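Long-range contacts in ricin B-related lectin (Polyporus squamosus, PDB 5MUA), which binds galactose through a ricin-type beta-trefoil lectin domain and carries a calcium-dependent, papain-like cysteine protease domain: residues D169-S175 / A281-F286; C208-A212 / H248-W252. All blocks are in the same frame, centred on the assembly; numbering follows the deposited sequence.

Interaction 1: D169-S175 / A281-F286; sequences DFKSYLS and AYFGLF. With CA (calcium ion), chain E; E64 (N-[N-[1-hydroxycarboxyethyl-carbonyl]leucylamino-butyl]-guanidine), chain F.
Y173, F283 and L285 pack on one face of a parallel beta-strand pair, 170-173 with 283-285, in the dimeric protease-like domain. The Y173 ring (chi1 m) lies with CD2 4.0 Å from CE1 at the edge of F283 (chi1 t), and Y173 CB is 4.1 Å from L285 CD1; Y173 and F283 stack on F283 and Y173 of the second subunit. On the other face F170 (chi1 t) places CE1 3.7 Å from A281 CB and 3.4 Å from G284 N, where a CB on G284 would strike its ring. L174 CD1 meets F286 CE2 at 3.3 Å. The axes, 4.7 Å apart and 14° from parallel, pair K171 with F283, S172 with G284 and Y173 with L285, through hydrogen bonds K171 N to Y282 O (3.0 Å), G284 N to K171 O (2.9 Å), Y173 N to G284 O (3.1 Å) and F286 N to Y173 O (3.1 Å). Y282 and F283 form a classic beta bulge opposite F240. Water 1 joins D169 O and Y282 O. At the polar end F286 O accepts S175 OG (2.7 Å). S175 O binds a calcium shared with D207 and D209 of the second subunit, whose C208 N and H248 ND1 hold this E64; the ion lies 2.4 Å from S175 O and 2.2 Å from E64 O4.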
ATOM      1  N   ASP B 169     -11.604  -8.873  19.913  1.00 17.49           N
ATOM      2  CA  ASP B 169     -12.347  -8.301  18.837  1.00 16.88           C
ATOM      3  C   ASP B 169     -11.639  -8.314  17.486  1.00 18.39           C
ATOM      4  O   ASP B 169     -12.115  -7.678  16.501  1.00 17.31           O
ATOM      5  CB  ASP B 169     -12.789  -6.856  19.220  1.00 17.97           C
ATOM      6  CG  ASP B 169     -11.630  -5.888  19.395  1.00 18.30           C
ATOM      7  OD1 ASP B 169     -10.438  -6.235  19.326  1.00 16.37           O
ATOM      8  OD2 ASP B 169     -11.886  -4.676  19.622  1.00 21.04           O
ATOM      9  N   PHE B 170     -10.554  -9.079  17.401  1.00 18.35           N
ATOM     10  CA  PHE B 170      -9.745  -9.107  16.183  1.00 17.87           C
ATOM     11  C   PHE B 170     -10.596  -9.558  15.017  1.00 17.60           C
ATOM     12  O   PHE B 170     -11.326 -10.541  15.122  1.00 18.98           O
ATOM     13  CB  PHE B 170      -8.659 -10.152  16.300  1.00 17.23           C
ATOM     14  CG  PHE B 170      -7.773 -10.264  15.088  1.00 15.99           C
ATOM     15  CD1 PHE B 170      -6.910  -9.264  14.787  1.00 15.07           C
ATOM     16  CD2 PHE B 170      -7.769 -11.403  14.319  1.00 16.04           C
ATOM     17  CE1 PHE B 170      -6.070  -9.319  13.677  1.00 15.43           C
ATOM     18  CE2 PHE B 170      -6.905 -11.512  13.271  1.00 15.63           C
ATOM     19  CZ  PHE B 170      -6.053 -10.462  12.922  1.00 15.84           C
ATOM     20  N   LYS B 171     -10.513  -8.835  13.918  1.00 17.05           N
ATOM     21  CA  LYS B 171     -11.039  -9.284  12.614  1.00 18.47           C
ATOM     22  C   LYS B 171      -9.966  -9.182  11.554  1.00 18.86           C
ATOM     23  O   LYS B 171      -9.180  -8.235  11.536  1.00 17.54           O
ATOM     24  CB  LYS B 171     -12.179  -8.399  12.157  1.00 22.25           C
ATOM     25  CG  LYS B 171     -13.340  -8.181  13.130  1.00 26.29           C
ATOM     26  CD  LYS B 171     -14.321  -9.341  13.191  1.00 33.51           C
ATOM     27  CE  LYS B 171     -15.525  -9.021  14.089  1.00 37.79           C
ATOM     28  NZ  LYS B 171     -15.225  -9.425  15.492  1.00 40.32           N
ATOM     29  N   SER B 172      -9.946 -10.151  10.656  1.00 18.64           N
ATOM     30  CA  SER B 172      -9.032 -10.143   9.588  1.00 18.15           C
ATOM     31  C   SER B 172      -9.779 -10.420   8.281  1.00 17.93           C
ATOM     32  O   SER B 172     -10.914 -10.951   8.290  1.00 15.35           O
ATOM     33  CB  SER B 172      -7.956 -11.189   9.820  1.00 21.24           C
ATOM     34  OG  SER B 172      -8.543 -12.454   9.968  1.00 22.06           O
ATOM     35  N   TYR B 173      -9.094 -10.066   7.195  1.00 16.42           N
ATOM     36  CA  TYR B 173      -9.629 -10.124   5.834  1.00 16.41           C
ATOM     37  C   TYR B 173      -8.561 -10.688   4.920  1.00 15.45           C
ATOM     38  O   TYR B 173      -7.410 -10.272   4.991  1.00 15.62           O
ATOM     39  CB  TYR B 173     -10.015  -8.721   5.449  1.00 15.80           C
ATOM     40  CG  TYR B 173     -11.040  -8.125   6.413  1.00 16.81           C
ATOM     41  CD1 TYR B 173     -12.399  -8.469   6.330  1.00 17.90           C
ATOM     42  CD2 TYR B 173     -10.633  -7.354   7.461  1.00 17.33           C
ATOM     43  CE1 TYR B 173     -13.317  -7.954   7.214  1.00 19.07           C
ATOM     44  CE2 TYR B 173     -11.532  -6.881   8.383  1.00 18.82           C
ATOM     45  CZ  TYR B 173     -12.863  -7.185   8.240  1.00 18.82           C
ATOM     46  OH  TYR B 173     -13.734  -6.684   9.171  1.00 24.08           O
ATOM     47  N   LEU B 174      -8.944 -11.635   4.072  1.00 14.87           N
ATOM     48  CA  LEU B 174      -8.032 -12.370   3.261  1.00 15.84           C
ATOM     49  C   LEU B 174      -8.175 -11.838   1.845  1.00 14.81           C
ATOM     50  O   LEU B 174      -9.307 -11.554   1.419  1.00 13.59           O
ATOM     51  CB  LEU B 174      -8.452 -13.883   3.334  1.00 19.42           C
ATOM     52  CG  LEU B 174      -8.054 -14.876   2.259  1.00 23.30           C
ATOM     53  CD1 LEU B 174      -6.588 -15.160   2.536  1.00 26.97           C
ATOM     54  CD2 LEU B 174      -8.831 -16.193   2.308  1.00 25.08           C
ATOM     55  N   SER B 175      -7.065 -11.739   1.129  1.00 13.76           N
ATOM     56  CA  SER B 175      -6.954 -11.197  -0.200  1.00 14.50           C
ATOM     57  C   SER B 175      -6.823 -12.203  -1.353  1.00 13.54           C
ATOM     58  O   SER B 175      -7.376 -11.987  -2.404  1.00 13.44           O
ATOM     59  CB  SER B 175      -5.773 -10.220  -0.253  1.00 15.12           C
ATOM     60  OG  SER B 175      -5.951  -9.248   0.751  1.00 17.98           O
ATOM     61  N   ALA B 281      -3.565  -7.153  18.361  1.00 15.60           N
ATOM     62  CA  ALA B 281      -4.246  -6.761  17.131  1.00 15.42           C
ATOM     63  C   ALA B 281      -5.765  -6.747  17.181  1.00 15.00           C
ATOM     64  O   ALA B 281      -6.400  -7.641  17.748  1.00 17.14           O
ATOM     65  CB  ALA B 281      -3.729  -7.576  15.945  1.00 15.71           C
ATOM     66  N   TYR B 282      -6.349  -5.686  16.626  1.00 13.45           N
ATOM     67  CA  TYR B 282      -7.773  -5.653  16.383  1.00 13.42           C
ATOM     68  C   TYR B 282      -8.147  -5.799  14.939  1.00 12.64           C
ATOM     69  O   TYR B 282      -9.310  -6.133  14.614  1.00 13.71           O
ATOM     70  CB  TYR B 282      -8.449  -4.450  17.023  1.00 14.11           C
ATOM     71  CG  TYR B 282      -7.921  -3.111  16.598  1.00 13.93           C
ATOM     72  CD1 TYR B 282      -8.443  -2.444  15.453  1.00 13.99           C
ATOM     73  CD2 TYR B 282      -6.974  -2.435  17.369  1.00 14.20           C
ATOM     74  CE1 TYR B 282      -7.954  -1.227  15.059  1.00 14.06           C
ATOM     75  CE2 TYR B 282      -6.503  -1.185  16.963  1.00 14.86           C
ATOM     76  CZ  TYR B 282      -7.036  -0.566  15.823  1.00 13.77           C
ATOM     77  OH  TYR B 282      -6.572   0.666  15.418  1.00 14.84           O
ATOM     78  N   PHE B 283      -7.186  -5.588  14.045  1.00 12.81           N
ATOM     79  CA  PHE B 283      -7.409  -5.626  12.622  1.00 13.85           C
ATOM     80  C   PHE B 283      -6.200  -6.278  11.934  1.00 13.86           C
ATOM     81  O   PHE B 283      -5.059  -5.963  12.230  1.00 12.84           O
ATOM     82  CB  PHE B 283      -7.688  -4.224  12.078  1.00 15.77           C
ATOM     83  CG  PHE B 283      -7.419  -4.070  10.638  1.00 16.38           C
ATOM     84  CD1 PHE B 283      -8.174  -4.742   9.713  1.00 19.02           C
ATOM     85  CD2 PHE B 283      -6.397  -3.247  10.191  1.00 18.86           C
ATOM     86  CE1 PHE B 283      -7.905  -4.619   8.356  1.00 20.53           C
ATOM     87  CE2 PHE B 283      -6.145  -3.108   8.827  1.00 19.38           C
ATOM     88  CZ  PHE B 283      -6.879  -3.841   7.912  1.00 18.54           C
ATOM     89  N   GLY B 284      -6.469  -7.210  11.048  1.00 13.55           N
ATOM     90  CA  GLY B 284      -5.464  -7.716  10.139  1.00 13.32           C
ATOM     91  C   GLY B 284      -5.899  -7.847   8.691  1.00 13.25           C
ATOM     92  O   GLY B 284      -7.041  -8.139   8.410  1.00 15.26           O
ATOM     93  N   LEU B 285      -4.988  -7.617   7.776  1.00 14.66           N
ATOM     94  CA  LEU B 285      -5.245  -7.745   6.340  1.00 14.04           C
ATOM     95  C   LEU B 285      -4.092  -8.523   5.737  1.00 15.68           C
ATOM     96  O   LEU B 285      -2.956  -8.221   6.049  1.00 14.39           O
ATOM     97  CB  LEU B 285      -5.354  -6.360   5.672  1.00 15.85           C
ATOM     98  CG  LEU B 285      -5.433  -6.298   4.155  1.00 16.56           C
ATOM     99  CD1 LEU B 285      -6.744  -6.918   3.742  1.00 18.60           C
ATOM    100  CD2 LEU B 285      -5.373  -4.877   3.576  1.00 17.62           C
ATOM    101  N   PHE B 286      -4.368  -9.531   4.894  1.00 14.36           N
ATOM    102  CA  PHE B 286      -3.272 -10.217   4.216  1.00 14.83           C
ATOM    103  C   PHE B 286      -3.774 -10.836   2.936  1.00 13.53           C
ATOM    104  O   PHE B 286      -4.993 -10.848   2.740  1.00 13.67           O
ATOM    105  CB  PHE B 286      -2.645 -11.291   5.073  1.00 15.57           C
ATOM    106  CG  PHE B 286      -3.561 -12.450   5.340  1.00 16.33           C
ATOM    107  CD1 PHE B 286      -4.542 -12.339   6.293  1.00 19.35           C
ATOM    108  CD2 PHE B 286      -3.451 -13.615   4.609  1.00 18.41           C
ATOM    109  CE1 PHE B 286      -5.406 -13.387   6.535  1.00 21.07           C
ATOM    110  CE2 PHE B 286      -4.282 -14.690   4.875  1.00 18.59           C
ATOM    111  CZ  PHE B 286      -5.265 -14.567   5.817  1.00 19.73           C
ATOM    112  OXT PHE B 286      -2.947 -11.306   2.141  1.00 12.92           O
TER
HETATM  113 CA    CA E 303      -6.918 -11.448  -4.682  1.00 14.96          CA
HETATM  114  C1  E64 F 304     -10.280  -8.602  -8.800  1.00 16.40           C
HETATM  115  O1  E64 F 304     -11.259  -8.159  -9.440  1.00 17.28           O
HETATM  116  O2  E64 F 304      -9.129  -8.642  -9.241  1.00 15.46           O
HETATM  117  C2  E64 F 304     -10.516  -8.967  -7.353  1.00 15.72           C
HETATM  118  C3  E64 F 304      -9.863 -10.337  -7.113  1.00 16.63           C
HETATM  119  O3  E64 F 304     -10.733 -11.232  -7.896  1.00 17.97           O
HETATM  120  C4  E64 F 304      -9.950 -10.746  -5.685  1.00 18.49           C
HETATM  121  O4  E64 F 304      -8.988 -10.873  -4.959  1.00 19.46           O
HETATM  122  N1  E64 F 304     -11.135 -11.032  -5.249  1.00 18.14           N
HETATM  123  C6  E64 F 304     -11.567 -11.528  -3.959  1.00 19.58           C
HETATM  124  C7  E64 F 304     -11.877 -10.540  -2.833  1.00 16.94           C
HETATM  125  C8  E64 F 304     -11.173  -9.190  -2.851  1.00 15.39           C
HETATM  126  C9  E64 F 304      -9.880  -9.491  -2.071  1.00 16.21           C
HETATM  127  C10 E64 F 304     -12.114  -8.247  -2.100  1.00 15.04           C
HETATM  128  C11 E64 F 304     -12.217 -12.921  -3.819  1.00 21.72           C
HETATM  129  O5  E64 F 304     -13.224 -13.011  -4.524  0.40 20.23           O
HETATM  130  N2  E64 F 304     -11.783 -13.918  -2.985  0.40 19.99           N
HETATM  131  C12 E64 F 304     -10.515 -14.062  -2.256  0.40 19.34           C
HETATM  132  C13 E64 F 304     -10.378 -13.334  -0.927  0.40 16.44           C
HETATM  133  C14 E64 F 304     -10.841 -14.193   0.190  0.40 16.46           C
HETATM  134  C15 E64 F 304     -12.328 -14.174   0.319  0.40 16.28           C
HETATM  135  N3  E64 F 304     -12.617 -14.123   1.708  0.40 16.82           N
HETATM  136  C16 E64 F 304     -12.575 -15.236   2.412  0.40 16.01           C
HETATM  137  N4  E64 F 304     -12.512 -15.208   3.727  0.40 14.95           N
HETATM  138  N5  E64 F 304     -12.515 -16.376   1.752  0.40 16.90           N
HETATM  139  O   HOH W   1     -12.005  -5.252  15.320  1.00 27.99           O
HETATM  140  O   HOH W   2      -7.732 -13.671  -5.153  1.00 16.11           O

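Interaction 2: C208-A212 / H248-W252; sequences CDDFA and HAYNW. With CA (calcium ion), chain H; CA (calcium ion), chain I; E64 (N-[N-[1-hydroxycarboxyethyl-carbonyl]leucylamino-butyl]-guanidine), chain K.
The catalytic core of a papain-like cysteine protease is built here: the N-terminal turn of helix 208-226, headed by C208, packs on strand 246-255, which carries H248. The short segments run nearly parallel, 16° apart, with axes 6.7 Å apart at closest approach; the nearest CA pairs are C208 with A249 (5.2 Å) and A212 with Y250 (5.1 Å). Segment 208-212 is regular alpha helix, A212 N hydrogen-bonding to C208 O (2.9 Å), and 248-252 is extended.

Packing is close because small residues face each other. A249 CB lies 3.7 Å from D209 CA and 4.0 Å from A212 CB, and C208 SG is 3.9 Å from A249 CB. C208 (chi1 p) also sets SG 4.7 Å from the H248 ring centre, obliquely.

The polar tie is the hydrogen bond N251 ND2 to A212 O (3.2 Å), almost linear; N251 ND2 also reaches G237 O.

Covalent chemistry marks the nucleophile: C208 SG is bonded to E64 C2 at 1.9 Å. Hydrogen bonds from C208 N to O1 (2.9 Å) and H248 ND1 to O2 (2.9 Å) hold the inhibitor's carboxylate, and H248 NE2 (chi1 t) hydrogen-bonds E266 OE2, consistent with an acid-supported Cys-His pair.

Metal binding occupies the helix start. D209 (chi1 p) chelates one calcium through OD1 (2.4 Å) and OD2 (2.6 Å), joined by D210 OD2 (2.4 Å); E204 and D207 of the same chain and D176 of the second subunit add ligands. D209 OD2 also binds the second calcium at 2.3 Å, as does E64 O4 (2.3 Å).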
ATOM      1  N   CYS B 208       2.574   5.627  11.608  1.00 11.68           N
ATOM      2  CA  CYS B 208       2.729   4.169  11.548  1.00 12.11           C
ATOM      3  C   CYS B 208       1.785   3.584  10.493  1.00 12.38           C
ATOM      4  O   CYS B 208       2.185   2.673   9.748  1.00 11.67           O
ATOM      5  CB  CYS B 208       2.435   3.526  12.850  1.00 12.87           C
ATOM      6  SG  CYS B 208       0.831   3.819  13.637  1.00 13.83           S
ATOM      7  N   ASP B 209       0.564   4.097  10.392  1.00 11.14           N
ATOM      8  CA  ASP B 209      -0.316   3.580   9.398  1.00 12.73           C
ATOM      9  C   ASP B 209       0.274   3.673   7.997  1.00 11.98           C
ATOM     10  O   ASP B 209       0.069   2.764   7.178  1.00 11.33           O
ATOM     11  CB  ASP B 209      -1.731   4.154   9.480  1.00 11.43           C
ATOM     12  CG  ASP B 209      -1.796   5.687   9.271  1.00 12.37           C
ATOM     13  OD1 ASP B 209      -1.877   6.132   8.106  1.00 11.22           O
ATOM     14  OD2 ASP B 209      -1.704   6.391  10.312  1.00 12.79           O
ATOM     15  N   ASP B 210       0.977   4.741   7.701  1.00 11.02           N
ATOM     16  CA  ASP B 210       1.509   4.962   6.369  1.00 11.38           C
ATOM     17  C   ASP B 210       2.710   4.034   6.106  1.00 11.23           C
ATOM     18  O   ASP B 210       2.810   3.438   5.071  1.00 11.28           O
ATOM     19  CB  ASP B 210       1.871   6.423   6.186  1.00 11.46           C
ATOM     20  CG  ASP B 210       0.664   7.297   6.355  1.00 11.43           C
ATOM     21  OD1 ASP B 210      -0.215   7.213   5.468  1.00 11.54           O
ATOM     22  OD2 ASP B 210       0.562   7.933   7.423  1.00 10.61           O
ATOM     23  N   PHE B 211       3.601   3.921   7.098  1.00 11.10           N
ATOM     24  CA  PHE B 211       4.719   2.996   6.977  1.00 12.23           C
ATOM     25  C   PHE B 211       4.208   1.603   6.705  1.00 11.52           C
ATOM     26  O   PHE B 211       4.753   0.960   5.790  1.00 13.19           O
ATOM     27  CB  PHE B 211       5.580   2.986   8.227  1.00 12.53           C
ATOM     28  CG  PHE B 211       6.492   4.188   8.342  1.00 11.55           C
ATOM     29  CD1 PHE B 211       7.748   4.186   7.752  1.00 11.95           C
ATOM     30  CD2 PHE B 211       6.060   5.348   8.991  1.00 11.96           C
ATOM     31  CE1 PHE B 211       8.563   5.288   7.806  1.00 12.23           C
ATOM     32  CE2 PHE B 211       6.882   6.459   9.078  1.00 11.63           C
ATOM     33  CZ  PHE B 211       8.135   6.433   8.449  1.00 12.44           C
ATOM     34  N   ALA B 212       3.209   1.132   7.459  1.00 11.64           N
ATOM     35  CA  ALA B 212       2.746  -0.228   7.318  1.00 10.68           C
ATOM     36  C   ALA B 212       2.002  -0.485   5.976  1.00 11.42           C
ATOM     37  O   ALA B 212       2.148  -1.508   5.304  1.00 11.17           O
ATOM     38  CB  ALA B 212       1.933  -0.665   8.530  1.00 10.75           C
ATOM     39  N   HIS B 248      -0.850   1.052  17.360  1.00 14.87           N
ATOM     40  CA  HIS B 248       0.273   1.063  16.397  1.00 14.09           C
ATOM     41  C   HIS B 248      -0.076   0.168  15.255  1.00 13.57           C
ATOM     42  O   HIS B 248      -0.758  -0.830  15.468  1.00 13.29           O
ATOM     43  CB  HIS B 248       1.570   0.522  17.102  1.00 13.56           C
ATOM     44  CG  HIS B 248       2.853   0.700  16.341  1.00 14.21           C
ATOM     45  ND1 HIS B 248       3.426   1.919  16.041  1.00 14.83           N
ATOM     46  CD2 HIS B 248       3.711  -0.213  15.872  1.00 13.68           C
ATOM     47  CE1 HIS B 248       4.550   1.748  15.386  1.00 15.06           C
ATOM     48  NE2 HIS B 248       4.737   0.450  15.256  1.00 15.05           N
ATOM     49  N   ALA B 249       0.439   0.547  14.078  1.00 13.50           N
ATOM     50  CA  ALA B 249       0.339  -0.210  12.853  1.00 13.83           C
ATOM     51  C   ALA B 249       1.662  -0.806  12.497  1.00 12.99           C
ATOM     52  O   ALA B 249       2.679  -0.153  12.604  1.00 13.30           O
ATOM     53  CB  ALA B 249      -0.161   0.640  11.667  1.00 12.94           C
ATOM     54  N   TYR B 250       1.631  -2.057  12.015  1.00 12.14           N
ATOM     55  CA  TYR B 250       2.878  -2.809  11.765  1.00 12.87           C
ATOM     56  C   TYR B 250       2.535  -3.939  10.829  1.00 11.99           C
ATOM     57  O   TYR B 250       1.348  -4.121  10.412  1.00 11.34           O
ATOM     58  CB  TYR B 250       3.515  -3.372  13.097  1.00 12.70           C
ATOM     59  CG  TYR B 250       2.504  -3.961  14.046  1.00 12.94           C
ATOM     60  CD1 TYR B 250       1.678  -3.134  14.830  1.00 13.12           C
ATOM     61  CD2 TYR B 250       2.307  -5.324  14.145  1.00 13.50           C
ATOM     62  CE1 TYR B 250       0.692  -3.653  15.664  1.00 13.82           C
ATOM     63  CE2 TYR B 250       1.316  -5.872  14.980  1.00 13.42           C
ATOM     64  CZ  TYR B 250       0.522  -5.048  15.760  1.00 14.30           C
ATOM     65  OH  TYR B 250      -0.443  -5.579  16.574  1.00 15.42           O
ATOM     66  N   ASN B 251       3.564  -4.630  10.404  1.00 11.75           N
ATOM     67  CA  ASN B 251       3.381  -5.711   9.435  1.00 11.50           C
ATOM     68  C   ASN B 251       3.665  -7.083  10.092  1.00 11.80           C
ATOM     69  O   ASN B 251       4.172  -7.174  11.204  1.00 12.86           O
ATOM     70  CB  ASN B 251       4.296  -5.492   8.237  1.00 11.02           C
ATOM     71  CG  ASN B 251       3.984  -4.194   7.489  1.00 11.34           C
ATOM     72  OD1 ASN B 251       4.723  -3.216   7.562  1.00 13.18           O
ATOM     73  ND2 ASN B 251       2.893  -4.204   6.772  1.00 10.38           N
ATOM     74  N   TRP B 252       3.348  -8.155   9.364  1.00 12.85           N
ATOM     75  CA  TRP B 252       3.494  -9.475   9.902  1.00 12.33           C
ATOM     76  C   TRP B 252       3.604 -10.508   8.796  1.00 13.60           C
ATOM     77  O   TRP B 252       3.142 -10.292   7.656  1.00 13.58           O
ATOM     78  CB  TRP B 252       2.394  -9.855  10.824  1.00 12.96           C
ATOM     79  CG  TRP B 252       0.996  -9.903  10.206  1.00 13.45           C
ATOM     80  CD1 TRP B 252       0.107  -8.855  10.118  1.00 13.00           C
ATOM     81  CD2 TRP B 252       0.321 -11.045   9.666  1.00 12.18           C
ATOM     82  NE1 TRP B 252      -1.076  -9.296   9.517  1.00 13.56           N
ATOM     83  CE2 TRP B 252      -0.971 -10.639   9.274  1.00 13.12           C
ATOM     84  CE3 TRP B 252       0.695 -12.385   9.462  1.00 12.34           C
ATOM     85  CZ2 TRP B 252      -1.848 -11.489   8.639  1.00 13.55           C
ATOM     86  CZ3 TRP B 252      -0.211 -13.236   8.883  1.00 12.71           C
ATOM     87  CH2 TRP B 252      -1.468 -12.798   8.496  1.00 12.57           C
TER
HETATM   88 CA    CA H 306      -1.422   8.438   8.715  1.00 10.34          CA
HETATM   89 CA    CA I 307      -2.141   7.857  12.069  0.50  9.06          CA
HETATM   90  C1  E64 K 302       2.500   5.417  15.191  1.00 14.15           C
HETATM   91  O1  E64 K 302       2.983   6.255  14.434  1.00 15.07           O
HETATM   92  O2  E64 K 302       3.171   4.776  16.062  1.00 15.09           O
HETATM   93  C2  E64 K 302       1.086   5.037  15.013  1.00 14.41           C
HETATM   94  C3  E64 K 302       0.234   6.293  14.822  1.00 14.65           C
HETATM   95  O3  E64 K 302       0.314   6.792  16.147  1.00 15.52           O
HETATM   96  C4  E64 K 302      -1.177   5.991  14.471  1.00 14.06           C
HETATM   97  O4  E64 K 302      -1.566   6.062  13.351  1.00 16.03           O
HETATM   98  N1  E64 K 302      -1.951   5.548  15.408  1.00 14.33           N
HETATM   99  C6  E64 K 302      -3.354   5.198  15.246  1.00 15.23           C
HETATM  100  C7  E64 K 302      -3.770   3.740  15.212  1.00 14.75           C
HETATM  101  C8  E64 K 302      -2.973   2.878  14.243  1.00 14.67           C
HETATM  102  C9  E64 K 302      -3.396   3.179  12.804  1.00 14.63           C
HETATM  103  C10 E64 K 302      -3.242   1.475  14.585  1.00 15.27           C
HETATM  104  C11 E64 K 302      -4.345   6.096  15.953  1.00 21.39           C
HETATM  105  O5  E64 K 302      -4.567   5.825  17.122  1.00 23.94           O
HETATM  106  N2  E64 K 302      -4.930   7.105  15.354  1.00 26.44           N
HETATM  107  C12 E64 K 302      -6.053   7.875  15.925  1.00 26.90           C
HETATM  108  C13 E64 K 302      -7.285   7.724  15.041  1.00 25.64           C
HETATM  109  C14 E64 K 302      -8.493   8.613  15.430  1.00 24.69           C
HETATM  110  C15 E64 K 302      -9.722   7.748  15.702  1.00 22.55           C
HETATM  111  N3  E64 K 302     -10.915   8.602  15.660  1.00 23.53           N
HETATM  112  C16 E64 K 302     -12.169   8.187  15.705  1.00 24.11           C
HETATM  113  N4  E64 K 302     -12.463   6.898  15.964  1.00 22.51           N
HETATM  114  N5  E64 K 302     -13.166   9.089  15.425  1.00 24.41           N
HETATM  115  O   HOH W   3      -2.171   8.714   6.354  1.00 10.53           O
HETATM  116  O   HOH W   4      -2.659   9.044  14.249  1.00 13.20           O

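Overall arrangement
Interaction 2 is nested within the chain segment that interaction 1 closes; their centres lie about 13 Å apart and both reach the same sheet, through strands 170-173 and 280-285 in interaction 1 and strand 246-255 in interaction 2; strand 233-243 pairs with both 246-255 and 280-285. They touch where F286 CB packs on W252 CZ2 at 3.7 Å and A281 CB meets Y250 OH at 3.9 Å. Each also serves an active site: C208 and H248 hold E64 in their own subunit, and the Y282 side chain lies about 4 Å from that same E64. S175 of interaction 1 instead completes the calcium site of the second subunit, beside D207 and D209 there, so each calcium-inhibitor site is built from both subunits.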